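Local coordinates for catalase-3 (Neurospora crassa, PDB 4AJ9), which breaks down hydrogen peroxide to water and oxygen using a heme cofactor, and so probably protects cells from its toxic effects, at residues C[317-320]-C[321-325]; C[201-204]-C[205-208]; C[258-261]-C[262-266]; C[244-247]-C[248-252]. All coordinates share one frame; numbering follows the deposited sequence.

Interaction 1: residues C[317-320]-C[321-325]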
ATOM      1  N   MET C 317      -7.054 -23.325  10.963  1.00  5.72           N
ATOM      2  CA  MET C 317      -7.636 -23.905   9.758  1.00  5.89           C
ATOM      3  C   MET C 317      -6.905 -23.389   8.517  1.00  4.69           C
ATOM      4  O   MET C 317      -6.584 -24.157   7.609  1.00  3.78           O
ATOM      5  CB  MET C 317      -9.132 -23.582   9.680  1.00  7.02           C
ATOM      6  CG  MET C 317      -9.823 -24.117   8.424  1.00  6.82           C
ATOM      7  SD  MET C 317     -11.608 -23.795   8.417  1.00 17.79           S
ATOM      8  CE  MET C 317     -12.166 -25.061   9.568  1.00 17.39           C
ATOM      9  N   ASN C 318      -6.660 -22.079   8.480  1.00  4.86           N
ATOM     10  CA  ASN C 318      -5.808 -21.480   7.457  1.00  3.11           C
ATOM     11  C   ASN C 318      -4.659 -20.711   8.118  1.00  8.89           C
ATOM     12  O   ASN C 318      -4.883 -19.723   8.817  1.00  4.12           O
ATOM     13  CB  ASN C 318      -6.625 -20.547   6.547  1.00  7.64           C
ATOM     14  CG  ASN C 318      -5.813 -20.009   5.370  1.00  6.19           C
ATOM     15  OD1 ASN C 318      -5.260 -18.913   5.431  1.00  7.77           O
ATOM     16  ND2 ASN C 318      -5.755 -20.777   4.290  1.00  4.96           N
ATOM     17  N   TYR C 319      -3.435 -21.167   7.889  1.00  5.73           N
ATOM     18  CA  TYR C 319      -2.257 -20.575   8.519  1.00  6.76           C
ATOM     19  C   TYR C 319      -2.100 -19.089   8.200  1.00  5.34           C
ATOM     20  O   TYR C 319      -1.819 -18.278   9.093  1.00  3.17           O
ATOM     21  CB  TYR C 319      -1.007 -21.353   8.084  1.00  1.95           C
ATOM     22  CG  TYR C 319       0.295 -20.816   8.618  1.00  4.09           C
ATOM     23  CD1 TYR C 319       0.916 -19.717   8.022  1.00  3.58           C
ATOM     24  CD2 TYR C 319       0.926 -21.422   9.692  1.00  2.85           C
ATOM     25  CE1 TYR C 319       2.114 -19.230   8.507  1.00  3.04           C
ATOM     26  CE2 TYR C 319       2.133 -20.948  10.174  1.00  3.73           C
ATOM     27  CZ  TYR C 319       2.715 -19.849   9.583  1.00  2.99           C
ATOM     28  OH  TYR C 319       3.915 -19.377  10.067  1.00  1.93           O
ATOM     29  N   PHE C 320      -2.270 -18.724   6.928  1.00  4.80           N
ATOM     30  CA  PHE C 320      -2.094 -17.326   6.542  1.00  6.48           C
ATOM     31  C   PHE C 320      -3.110 -16.416   7.231  1.00  3.47           C
ATOM     32  O   PHE C 320      -2.745 -15.375   7.785  1.00  6.18           O
ATOM     33  CB  PHE C 320      -2.177 -17.121   5.021  1.00  3.56           C
ATOM     34  CG  PHE C 320      -2.145 -15.659   4.612  1.00  4.66           C
ATOM     35  CD1 PHE C 320      -3.312 -14.916   4.577  1.00  5.45           C
ATOM     36  CD2 PHE C 320      -0.946 -15.032   4.290  1.00  5.08           C
ATOM     37  CE1 PHE C 320      -3.297 -13.580   4.219  1.00  6.81           C
ATOM     38  CE2 PHE C 320      -0.928 -13.688   3.924  1.00  5.13           C
ATOM     39  CZ  PHE C 320      -2.111 -12.968   3.893  1.00  4.10           C
ATOM     40  N   ALA C 321      -4.383 -16.794   7.171  1.00  3.86           N
ATOM     41  CA  ALA C 321      -5.454 -15.951   7.711  1.00  4.87           C
ATOM     42  C   ALA C 321      -5.293 -15.752   9.210  1.00  4.54           C
ATOM     43  O   ALA C 321      -5.624 -14.697   9.749  1.00  5.86           O
ATOM     44  CB  ALA C 321      -6.818 -16.569   7.418  1.00  2.98           C
ATOM     45  N   GLU C 322      -4.793 -16.787   9.870  1.00  2.21           N
ATOM     46  CA  GLU C 322      -4.682 -16.805  11.323  1.00  3.20           C
ATOM     47  C   GLU C 322      -3.276 -16.480  11.817  1.00  6.69           C
ATOM     48  O   GLU C 322      -3.024 -15.369  12.309  1.00  5.51           O
ATOM     49  CB  GLU C 322      -5.183 -18.153  11.866  1.00  7.06           C
ATOM     50  CG  GLU C 322      -6.641 -18.390  11.539  1.00  6.12           C
ATOM     51  CD  GLU C 322      -7.147 -19.768  11.944  1.00  8.41           C
ATOM     52  OE1 GLU C 322      -7.140 -20.082  13.157  1.00 10.93           O
ATOM     53  OE2 GLU C 322      -7.564 -20.529  11.043  1.00  5.75           O
ATOM     54  N   THR C 323      -2.358 -17.436  11.670  1.00  6.36           N
ATOM     55  CA  THR C 323      -0.998 -17.274  12.167  1.00  4.53           C
ATOM     56  C   THR C 323      -0.233 -16.117  11.505  1.00  3.92           C
ATOM     57  O   THR C 323       0.349 -15.281  12.198  1.00  5.81           O
ATOM     58  CB  THR C 323      -0.190 -18.577  12.026  1.00  3.62           C
ATOM     59  OG1 THR C 323      -0.877 -19.647  12.702  1.00  5.58           O
ATOM     60  CG2 THR C 323       1.205 -18.405  12.636  1.00  2.78           C
ATOM     61  N   GLU C 324      -0.212 -16.067  10.175  1.00  3.15           N
ATOM     62  CA  GLU C 324       0.563 -15.018   9.503  1.00  2.67           C
ATOM     63  C   GLU C 324      -0.006 -13.614   9.743  1.00  3.44           C
ATOM     64  O   GLU C 324       0.748 -12.663   9.972  1.00  5.42           O
ATOM     65  CB  GLU C 324       0.680 -15.279   7.994  1.00  2.99           C
ATOM     66  CG  GLU C 324       1.653 -14.326   7.289  1.00  4.23           C
ATOM     67  CD  GLU C 324       3.106 -14.549   7.705  1.00  8.30           C
ATOM     68  OE1 GLU C 324       3.403 -15.637   8.248  1.00  6.52           O
ATOM     69  OE2 GLU C 324       3.951 -13.647   7.474  1.00  4.43           O
ATOM     70  N   GLN C 325      -1.332 -13.490   9.695  1.00  2.80           N
ATOM     71  CA  GLN C 325      -1.980 -12.194   9.820  1.00  2.39           C
ATOM     72  C   GLN C 325      -2.115 -11.668  11.253  1.00  6.40           C
ATOM     73  O   GLN C 325      -2.270 -10.475  11.443  1.00  3.35           O
ATOM     74  CB  GLN C 325      -3.355 -12.185   9.141  1.00  3.37           C
ATOM     75  CG  GLN C 325      -3.294 -12.174   7.616  1.00  3.26           C
ATOM     76  CD  GLN C 325      -4.617 -11.777   6.957  1.00  5.94           C
ATOM     77  OE1 GLN C 325      -4.647 -10.921   6.070  1.00  6.15           O
ATOM     78  NE2 GLN C 325      -5.704 -12.413   7.369  1.00  5.45           N
TER
HETATM   79  O   HOH W   1       3.773 -16.635  10.677  1.00  2.74           O
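E322 reaches back to M317 and N318 with an extended chain, and its OE2 grips two backbone N-H groups. M317 N lies 2.8 Å from E322 OE2, on the syn side. N318 N reaches E322 OE2 on the anti side at 3.1 Å. Both come from the same face, each 33° out of the carboxylate plane. N318 OD1 accepts from A321 N at 2.9 Å, in the carbonyl plane. N318 CG lies anti to its backbone N (chi1 -174°), which turns OD1 back to the helix. T323 CB sits over the face of the Y319 ring, 3.8 Å from its centroid, in a CH-pi contact. One water donates to Y319 OH and E324 OE1; Y319 OH also bonds to G68 O. Q325 CG meets the F320 ring off-centre, 4.2 Å from its centroid. E324 N bonds to Y319 O at 2.9 Å, an i to i+5 spacing that fits the wider pi-type turn. Farther out, R3 forms a salt bridge with E322 OE2 and H72 bonds to E322 OE1. With an alanine in place of E322, M317 N and N318 N would probably lose their shared acceptor, and R3 and H72 their partner. Q387 of the second subunit takes a bond from Q325 NE2. The arrangement is a short N-capped helix of the catalase domain, with the side chain of T323 about 7 Å from a bound heme.

Interaction 2: residues C[201-204]-C[205-208]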
ATOM      1  N   ARG C 201      14.149 -28.047  22.147  1.00  6.40           N
ATOM      2  CA  ARG C 201      13.622 -29.252  21.512  1.00  6.08           C
ATOM      3  C   ARG C 201      12.286 -28.978  20.825  1.00  4.79           C
ATOM      4  O   ARG C 201      11.982 -29.565  19.780  1.00  6.39           O
ATOM      5  CB  ARG C 201      13.490 -30.368  22.558  1.00 11.59           C
ATOM      6  CG  ARG C 201      12.515 -31.474  22.195  1.00  5.79           C
ATOM      7  CD  ARG C 201      12.908 -32.204  20.901  1.00  9.67           C
ATOM      8  NE  ARG C 201      12.018 -33.344  20.719  1.00  9.47           N
ATOM      9  CZ  ARG C 201      10.785 -33.243  20.236  1.00  9.45           C
ATOM     10  NH1 ARG C 201      10.313 -32.061  19.852  1.00  7.03           N
ATOM     11  NH2 ARG C 201      10.027 -34.322  20.130  1.00  5.93           N
ATOM     12  N   SER C 202      11.489 -28.078  21.395  1.00  8.69           N
ATOM     13  CA  SER C 202      10.232 -27.670  20.759  1.00  4.72           C
ATOM     14  C   SER C 202       9.681 -26.434  21.443  1.00  6.60           C
ATOM     15  O   SER C 202      10.185 -26.032  22.494  1.00  7.85           O
ATOM     16  CB  SER C 202       9.194 -28.783  20.841  1.00  6.41           C
ATOM     17  OG  SER C 202       8.503 -28.738  22.080  1.00  8.01           O
ATOM     18  N   TYR C 203       8.647 -25.835  20.846  1.00  6.78           N
ATOM     19  CA  TYR C 203       7.956 -24.699  21.457  1.00  5.23           C
ATOM     20  C   TYR C 203       7.355 -25.158  22.774  1.00  6.48           C
ATOM     21  O   TYR C 203       7.268 -24.391  23.734  1.00  5.37           O
ATOM     22  CB  TYR C 203       6.816 -24.211  20.564  1.00  3.18           C
ATOM     23  CG  TYR C 203       7.215 -23.709  19.184  1.00  3.33           C
ATOM     24  CD1 TYR C 203       8.425 -23.061  18.962  1.00  4.65           C
ATOM     25  CD2 TYR C 203       6.336 -23.845  18.113  1.00  4.06           C
ATOM     26  CE1 TYR C 203       8.763 -22.587  17.669  1.00  2.90           C
ATOM     27  CE2 TYR C 203       6.658 -23.389  16.856  1.00  6.54           C
ATOM     28  CZ  TYR C 203       7.861 -22.751  16.636  1.00  4.93           C
ATOM     29  OH  TYR C 203       8.135 -22.312  15.355  1.00  5.29           O
ATOM     30  N   ARG C 204       6.939 -26.421  22.805  1.00  4.97           N
ATOM     31  CA  ARG C 204       6.257 -26.990  23.965  1.00  7.64           C
ATOM     32  C   ARG C 204       7.193 -27.183  25.152  1.00  9.60           C
ATOM     33  O   ARG C 204       6.738 -27.315  26.295  1.00  8.76           O
ATOM     34  CB  ARG C 204       5.596 -28.320  23.595  1.00  8.99           C
ATOM     35  CG  ARG C 204       4.561 -28.197  22.486  1.00  6.12           C
ATOM     36  CD  ARG C 204       3.978 -29.547  22.108  1.00  5.90           C
ATOM     37  NE  ARG C 204       5.011 -30.493  21.698  1.00  6.02           N
ATOM     38  CZ  ARG C 204       5.273 -31.644  22.314  1.00  6.70           C
ATOM     39  NH1 ARG C 204       4.573 -32.015  23.379  1.00 10.65           N
ATOM     40  NH2 ARG C 204       6.240 -32.431  21.857  1.00  8.86           N
ATOM     41  N   HIS C 205       8.496 -27.192  24.875  1.00  6.17           N
ATOM     42  CA  HIS C 205       9.512 -27.384  25.901  1.00  9.98           C
ATOM     43  C   HIS C 205      10.303 -26.111  26.202  1.00 11.79           C
ATOM     44  O   HIS C 205      11.495 -26.181  26.516  1.00  7.71           O
ATOM     45  CB  HIS C 205      10.464 -28.512  25.501  1.00  8.00           C
ATOM     46  CG  HIS C 205       9.792 -29.845  25.393  1.00  5.35           C
ATOM     47  ND1 HIS C 205       9.166 -30.270  24.241  1.00  8.18           N
ATOM     48  CD2 HIS C 205       9.623 -30.836  26.301  1.00  7.94           C
ATOM     49  CE1 HIS C 205       8.653 -31.471  24.439  1.00 10.87           C
ATOM     50  NE2 HIS C 205       8.909 -31.834  25.684  1.00  7.79           N
ATOM     51  N   MET C 206       9.630 -24.963  26.094  1.00  5.44           N
ATOM     52  CA  MET C 206      10.185 -23.663  26.468  1.00  7.88           C
ATOM     53  C   MET C 206       9.388 -23.038  27.607  1.00  7.19           C
ATOM     54  O   MET C 206       8.163 -23.186  27.672  1.00  7.28           O
ATOM     55  CB  MET C 206      10.112 -22.671  25.294  1.00  5.92           C
ATOM     56  CG  MET C 206      10.699 -23.149  23.973  1.00  9.48           C
ATOM     57  SD  MET C 206      10.703 -21.833  22.722  1.00  8.30           S
ATOM     58  CE  MET C 206       8.976 -21.346  22.710  1.00  6.02           C
ATOM     59  N   ASP C 207      10.072 -22.306  28.483  1.00  3.33           N
ATOM     60  CA  ASP C 207       9.383 -21.368  29.362  1.00  6.99           C
ATOM     61  C   ASP C 207       9.172 -20.070  28.590  1.00  7.93           C
ATOM     62  O   ASP C 207       9.774 -19.869  27.543  1.00  8.82           O
ATOM     63  CB  ASP C 207      10.198 -21.084  30.629  1.00  6.62           C
ATOM     64  CG  ASP C 207      10.050 -22.175  31.676  1.00  8.42           C
ATOM     65  OD1 ASP C 207       9.139 -23.019  31.543  1.00  5.15           O
ATOM     66  OD2 ASP C 207      10.846 -22.178  32.629  1.00 11.48           O
ATOM     67  N   GLY C 208       8.316 -19.194  29.102  1.00  4.69           N
ATOM     68  CA  GLY C 208       8.104 -17.902  28.473  1.00  7.57           C
ATOM     69  C   GLY C 208       8.235 -16.768  29.469  1.00  6.16           C
ATOM     70  O   GLY C 208       8.057 -16.983  30.665  1.00  9.82           O
TER
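S202 carries OG between its backbone N and carbonyl carbon (chi1 85°), while H205 CG lies anti to the carbonyl carbon, beside the backbone N (chi1 -63°). The two torsions bring S202 OG and H205 ND1 into a hydrogen bond of 2.7 Å, at the ring edge and near the ring plane. Either atom could be the donor. S202 OG also receives a weak bond from R204 N. The backbone closes the same turn, with H205 N bonded to S202 O at 3.1 Å. The angles of Y203 and R204 make this a type I beta turn. H205 CE1 lies over one face of the R204 guanidinium, 3.7 Å from R204 NH2. The two planes stand 79° apart, so the ring meets that face edge-on. M206 runs alongside Y203, and its CE reaches Y203 CD1 at 4.2 Å. The side chain of M206 is about 8 Å from that of N138, a predicted active-site residue. The charged ends lead elsewhere. R201 pairs with D586 and D258, and R204 with D258. The buried turn touches helix 254-264, where Y203 meets L259, and strand 223-232, where T232 bonds to R204 O. From here the chain runs into strand 208-209, with D207 held by K231.

Interaction 3: residues C[258-261]-C[262-266]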
ATOM      1  N   ASP C 258       6.059 -30.244  15.210  1.00  5.76           N
ATOM      2  CA  ASP C 258       5.933 -30.802  16.563  1.00  3.89           C
ATOM      3  C   ASP C 258       4.670 -30.267  17.257  1.00  4.87           C
ATOM      4  O   ASP C 258       3.896 -31.019  17.843  1.00  5.65           O
ATOM      5  CB  ASP C 258       7.194 -30.508  17.392  1.00  2.59           C
ATOM      6  CG  ASP C 258       6.988 -30.726  18.877  1.00  8.35           C
ATOM      7  OD1 ASP C 258       6.294 -29.900  19.517  1.00  6.12           O
ATOM      8  OD2 ASP C 258       7.516 -31.725  19.411  1.00  5.66           O
ATOM      9  N   LEU C 259       4.455 -28.962  17.175  1.00  4.75           N
ATOM     10  CA  LEU C 259       3.290 -28.340  17.806  1.00  2.70           C
ATOM     11  C   LEU C 259       1.994 -28.823  17.162  1.00  4.21           C
ATOM     12  O   LEU C 259       1.018 -29.165  17.852  1.00  6.23           O
ATOM     13  CB  LEU C 259       3.397 -26.817  17.677  1.00  8.04           C
ATOM     14  CG  LEU C 259       2.237 -26.000  18.234  1.00  8.94           C
ATOM     15  CD1 LEU C 259       2.080 -26.257  19.715  1.00 10.52           C
ATOM     16  CD2 LEU C 259       2.464 -24.522  17.949  1.00  3.50           C
ATOM     17  N   TRP C 260       1.981 -28.830  15.834  1.00  5.30           N
ATOM     18  CA  TRP C 260       0.815 -29.281  15.088  1.00  9.47           C
ATOM     19  C   TRP C 260       0.469 -30.704  15.494  1.00  6.63           C
ATOM     20  O   TRP C 260      -0.698 -31.018  15.722  1.00  5.75           O
ATOM     21  CB  TRP C 260       1.080 -29.248  13.581  1.00  7.51           C
ATOM     22  CG  TRP C 260      -0.154 -29.490  12.747  1.00  7.36           C
ATOM     23  CD1 TRP C 260      -0.659 -30.698  12.339  1.00 13.79           C
ATOM     24  CD2 TRP C 260      -1.041 -28.490  12.225  1.00  8.51           C
ATOM     25  NE1 TRP C 260      -1.811 -30.503  11.598  1.00 15.01           N
ATOM     26  CE2 TRP C 260      -2.062 -29.157  11.516  1.00 11.55           C
ATOM     27  CE3 TRP C 260      -1.072 -27.092  12.295  1.00  8.99           C
ATOM     28  CZ2 TRP C 260      -3.096 -28.472  10.871  1.00  9.78           C
ATOM     29  CZ3 TRP C 260      -2.100 -26.415  11.643  1.00  9.97           C
ATOM     30  CH2 TRP C 260      -3.098 -27.107  10.951  1.00 12.18           C
ATOM     31  N   ASP C 261       1.486 -31.561  15.568  1.00  9.81           N
ATOM     32  CA  ASP C 261       1.277 -32.988  15.829  1.00 11.57           C
ATOM     33  C   ASP C 261       0.767 -33.221  17.245  1.00 11.66           C
ATOM     34  O   ASP C 261      -0.123 -34.047  17.469  1.00  9.26           O
ATOM     35  CB  ASP C 261       2.571 -33.803  15.625  1.00  3.98           C
ATOM     36  CG  ASP C 261       2.912 -34.031  14.165  1.00 17.65           C
ATOM     37  OD1 ASP C 261       2.058 -33.796  13.284  1.00  8.79           O
ATOM     38  OD2 ASP C 261       4.048 -34.467  13.901  1.00 15.81           O
ATOM     39  N   ALA C 262       1.356 -32.512  18.203  1.00 10.45           N
ATOM     40  CA  ALA C 262       0.968 -32.651  19.598  1.00  8.38           C
ATOM     41  C   ALA C 262      -0.510 -32.318  19.736  1.00 12.28           C
ATOM     42  O   ALA C 262      -1.262 -33.029  20.403  1.00 10.95           O
ATOM     43  CB  ALA C 262       1.820 -31.742  20.486  1.00  5.73           C
ATOM     44  N   ILE C 263      -0.933 -31.243  19.080  1.00  7.16           N
ATOM     45  CA  ILE C 263      -2.323 -30.818  19.157  1.00 12.46           C
ATOM     46  C   ILE C 263      -3.275 -31.772  18.432  1.00 11.83           C
ATOM     47  O   ILE C 263      -4.349 -32.101  18.947  1.00  7.54           O
ATOM     48  CB  ILE C 263      -2.491 -29.366  18.651  1.00  8.74           C
ATOM     49  CG1 ILE C 263      -1.801 -28.406  19.624  1.00  7.10           C
ATOM     50  CG2 ILE C 263      -3.971 -29.018  18.483  1.00  6.32           C
ATOM     51  CD1 ILE C 263      -1.735 -26.956  19.149  1.00 10.30           C
ATOM     52  N   GLU C 264      -2.884 -32.226  17.245  1.00 10.80           N
ATOM     53  CA  GLU C 264      -3.742 -33.125  16.476  1.00 12.75           C
ATOM     54  C   GLU C 264      -3.941 -34.438  17.216  1.00 11.18           C
ATOM     55  O   GLU C 264      -5.008 -35.039  17.144  1.00 12.58           O
ATOM     56  CB  GLU C 264      -3.153 -33.409  15.095  1.00 13.39           C
ATOM     57  CG  GLU C 264      -3.394 -32.320  14.072  1.00 29.14           C
ATOM     58  CD  GLU C 264      -4.871 -32.018  13.884  1.00 44.68           C
ATOM     59  OE1 GLU C 264      -5.689 -32.965  13.978  1.00 31.38           O
ATOM     60  OE2 GLU C 264      -5.207 -30.833  13.643  1.00 30.46           O
ATOM     61  N   SER C 265      -2.910 -34.877  17.929  1.00 11.20           N
ATOM     62  CA  SER C 265      -2.927 -36.195  18.558  1.00 11.72           C
ATOM     63  C   SER C 265      -3.637 -36.188  19.911  1.00 12.01           C
ATOM     64  O   SER C 265      -3.754 -37.224  20.571  1.00 16.34           O
ATOM     65  CB  SER C 265      -1.504 -36.734  18.707  1.00 14.70           C
ATOM     66  OG  SER C 265      -0.766 -35.973  19.643  1.00 13.15           O
ATOM     67  N   GLY C 266      -4.095 -35.013  20.323  1.00  9.86           N
ATOM     68  CA  GLY C 266      -4.840 -34.881  21.557  1.00 12.26           C
ATOM     69  C   GLY C 266      -3.917 -34.697  22.741  1.00 15.30           C
ATOM     70  O   GLY C 266      -4.324 -34.870  23.884  1.00 17.93           O
TER
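W260 and E264 lie side by side one turn apart and point the same way. E264 CG comes to 3.5 Å from W260 NE1, oblique to the indole. The carboxylate and ring planes are 31° apart. W260 has CG anti to its backbone N (chi1 -171°), which sets the indole beside E264. The nearer carboxylate oxygen, E264 OE2, stays 4.0 Å from W260 NE1, and its bond goes to N315 ND2. L259 and I263 run alongside each other in the same way, with L259 CD1 3.9 Å from I263 CD1. A262 CB rests near D258 O. The backbone bonds are regular, and E264 N meets W260 O at 2.9 Å. Near the helix end S265 N bonds to D261 O, also at 2.9 Å. G266 then takes a positive phi of 86° and closes a Schellman motif, with its N bonded to I263 O. A CB there would jam against S265 O. W260 also packs on P316 and on N164 of the third subunit; an alanine in its place would probably open a gap there and leave E264 CG without its flat neighbour. L259 meets I263 through carbon alone, and W260 meets E264 CG. Two polar ends are held from outside, D261 OD2 by R533 and E264 OE2 by N315. N315 ND2 also bonds to W260 O, so one amide ties a helix carbonyl to a glutamate tip.

Interaction 4: residues C[244-247]-C[248-252]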
ATOM      1  N   ALA C 244      21.088 -29.757  15.915  1.00  5.49           N
ATOM      2  CA  ALA C 244      20.250 -28.667  15.409  1.00  6.49           C
ATOM      3  C   ALA C 244      20.619 -28.270  13.983  1.00  5.24           C
ATOM      4  O   ALA C 244      19.749 -27.906  13.191  1.00  6.78           O
ATOM      5  CB  ALA C 244      20.336 -27.453  16.334  1.00  9.14           C
ATOM      6  N   GLN C 245      21.903 -28.364  13.651  1.00 10.10           N
ATOM      7  CA  GLN C 245      22.372 -28.001  12.314  1.00 10.23           C
ATOM      8  C   GLN C 245      21.891 -28.968  11.240  1.00  5.86           C
ATOM      9  O   GLN C 245      21.434 -28.548  10.186  1.00  5.99           O
ATOM     10  CB  GLN C 245      23.889 -27.927  12.276  1.00 13.42           C
ATOM     11  CG  GLN C 245      24.474 -26.740  12.991  1.00  9.20           C
ATOM     12  CD  GLN C 245      25.893 -26.507  12.560  1.00  8.93           C
ATOM     13  OE1 GLN C 245      26.755 -27.352  12.772  1.00 14.25           O
ATOM     14  NE2 GLN C 245      26.140 -25.376  11.910  1.00 16.91           N
ATOM     15  N   VAL C 246      22.017 -30.262  11.500  1.00  6.31           N
ATOM     16  CA  VAL C 246      21.540 -31.260  10.550  1.00  8.16           C
ATOM     17  C   VAL C 246      20.025 -31.165  10.427  1.00  6.62           C
ATOM     18  O   VAL C 246      19.461 -31.271   9.336  1.00 10.65           O
ATOM     19  CB  VAL C 246      21.960 -32.679  10.977  1.00  6.16           C
ATOM     20  CG1 VAL C 246      21.262 -33.720  10.121  1.00  4.89           C
ATOM     21  CG2 VAL C 246      23.490 -32.818  10.901  1.00  5.67           C
ATOM     22  N   LEU C 247      19.368 -30.938  11.555  1.00  5.89           N
ATOM     23  CA  LEU C 247      17.909 -30.847  11.593  1.00  7.95           C
ATOM     24  C   LEU C 247      17.382 -29.679  10.765  1.00  5.77           C
ATOM     25  O   LEU C 247      16.322 -29.787  10.148  1.00  9.93           O
ATOM     26  CB  LEU C 247      17.425 -30.735  13.041  1.00  6.04           C
ATOM     27  CG  LEU C 247      15.927 -30.759  13.359  1.00  3.74           C
ATOM     28  CD1 LEU C 247      15.173 -31.780  12.505  1.00  7.71           C
ATOM     29  CD2 LEU C 247      15.734 -31.030  14.848  1.00  6.74           C
ATOM     30  N   ALA C 248      18.121 -28.569  10.749  1.00  6.36           N
ATOM     31  CA  ALA C 248      17.752 -27.405   9.939  1.00  3.24           C
ATOM     32  C   ALA C 248      17.602 -27.811   8.473  1.00  8.29           C
ATOM     33  O   ALA C 248      16.725 -27.307   7.766  1.00  9.94           O
ATOM     34  CB  ALA C 248      18.806 -26.305  10.070  1.00  4.13           C
ATOM     35  N   GLY C 249      18.470 -28.715   8.024  1.00  6.22           N
ATOM     36  CA  GLY C 249      18.444 -29.200   6.654  1.00  5.54           C
ATOM     37  C   GLY C 249      17.452 -30.324   6.446  1.00  6.41           C
ATOM     38  O   GLY C 249      16.698 -30.326   5.477  1.00 12.27           O
ATOM     39  N   LYS C 250      17.431 -31.280   7.371  1.00  5.90           N
ATOM     40  CA  LYS C 250      16.542 -32.437   7.256  1.00  5.30           C
ATOM     41  C   LYS C 250      15.054 -32.106   7.485  1.00  5.49           C
ATOM     42  O   LYS C 250      14.177 -32.737   6.891  1.00  6.47           O
ATOM     43  CB  LYS C 250      16.996 -33.545   8.221  1.00  4.58           C
ATOM     44  CG  LYS C 250      18.376 -34.115   7.893  1.00  6.12           C
ATOM     45  CD  LYS C 250      18.280 -35.167   6.773  1.00  6.57           C
ATOM     46  CE  LYS C 250      19.656 -35.692   6.358  1.00  6.19           C
ATOM     47  NZ  LYS C 250      19.579 -36.760   5.295  1.00  3.95           N
ATOM     48  N   ASN C 251      14.765 -31.131   8.347  1.00  5.80           N
ATOM     49  CA  ASN C 251      13.376 -30.704   8.561  1.00  3.62           C
ATOM     50  C   ASN C 251      13.262 -29.277   9.110  1.00  7.72           C
ATOM     51  O   ASN C 251      13.188 -29.060  10.317  1.00  7.27           O
ATOM     52  CB  ASN C 251      12.613 -31.682   9.460  1.00  7.14           C
ATOM     53  CG  ASN C 251      11.125 -31.348   9.552  1.00  5.57           C
ATOM     54  OD1 ASN C 251      10.648 -30.424   8.888  1.00  7.16           O
ATOM     55  ND2 ASN C 251      10.386 -32.102  10.369  1.00  7.27           N
ATOM     56  N   ALA C 252      13.244 -28.307   8.209  1.00  3.26           N
ATOM     57  CA  ALA C 252      13.177 -26.915   8.599  1.00  6.62           C
ATOM     58  C   ALA C 252      11.907 -26.634   9.408  1.00  2.55           C
ATOM     59  O   ALA C 252      11.826 -25.635  10.121  1.00  5.10           O
ATOM     60  CB  ALA C 252      13.233 -26.030   7.359  1.00  4.10           C
TER
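A244 begins the contact through its backbone, with A244 O accepting from A248 N at 3.0 Å. The same carbonyl also takes a bond from T115 OG1. Q245 adds little within the helix beyond its carbonyl, since Q245 O lies 3.5 Å from A248 CB. Its CB points away from 248-252, and Q245 OE1 bonds to K250 NZ of the third subunit. V246 is the first whose side chain meets another. Its CG1 is anti to the backbone N (chi1 170°) and touches K250 CG at 3.7 Å, the two chains lying side by side. V246 O accepts from K250 N at 2.8 Å, and a weak bond from G249 N shares the same oxygen. K250 bends at chi2 (-82°) and then runs out extended, which carries NZ off V246 and across to Q245 of the third subunit. L247 comes last. Its CD1 reaches N251 CB at 4.0 Å, alongside. L247 O takes N251 N at 2.7 Å, the last bond before N251 leaves helical angles. N251 OD1 then accepts from D253 N, an Asx turn that leads the chain toward helix 254-264. V246 and L247 both also touch T583, from the C-terminal part of the chain. The side chains meet through carbon, while the polar ends of Q245 and K250 bond to the third subunit. There they form a reciprocal pair with the same two residues. A248 packs on G249 of that subunit, which is consistent with a close approach of the two subunits here.

How the interactions relate
From the N terminus the order is interaction 2, 4, 3, then 1. All are local turns in series, so none nests in or crosses another, and none closes a long loop. Interaction 2 shapes the approach to strand 208-209. Interaction 4 ends helix 241-250, and interaction 3 ends helix 254-264, which follows it in the chain. Interactions 2 and 3 touch directly: D258 of interaction 3 takes both arginines of interaction 2, joining the turn to helix 254-264. Interaction 1 begins helix 319-324 just after strand 305-314. P316 lies between interactions 3 and 1, touched by W260, E322 and T323. Interactions 1, 3 and 4 also reach the third subunit.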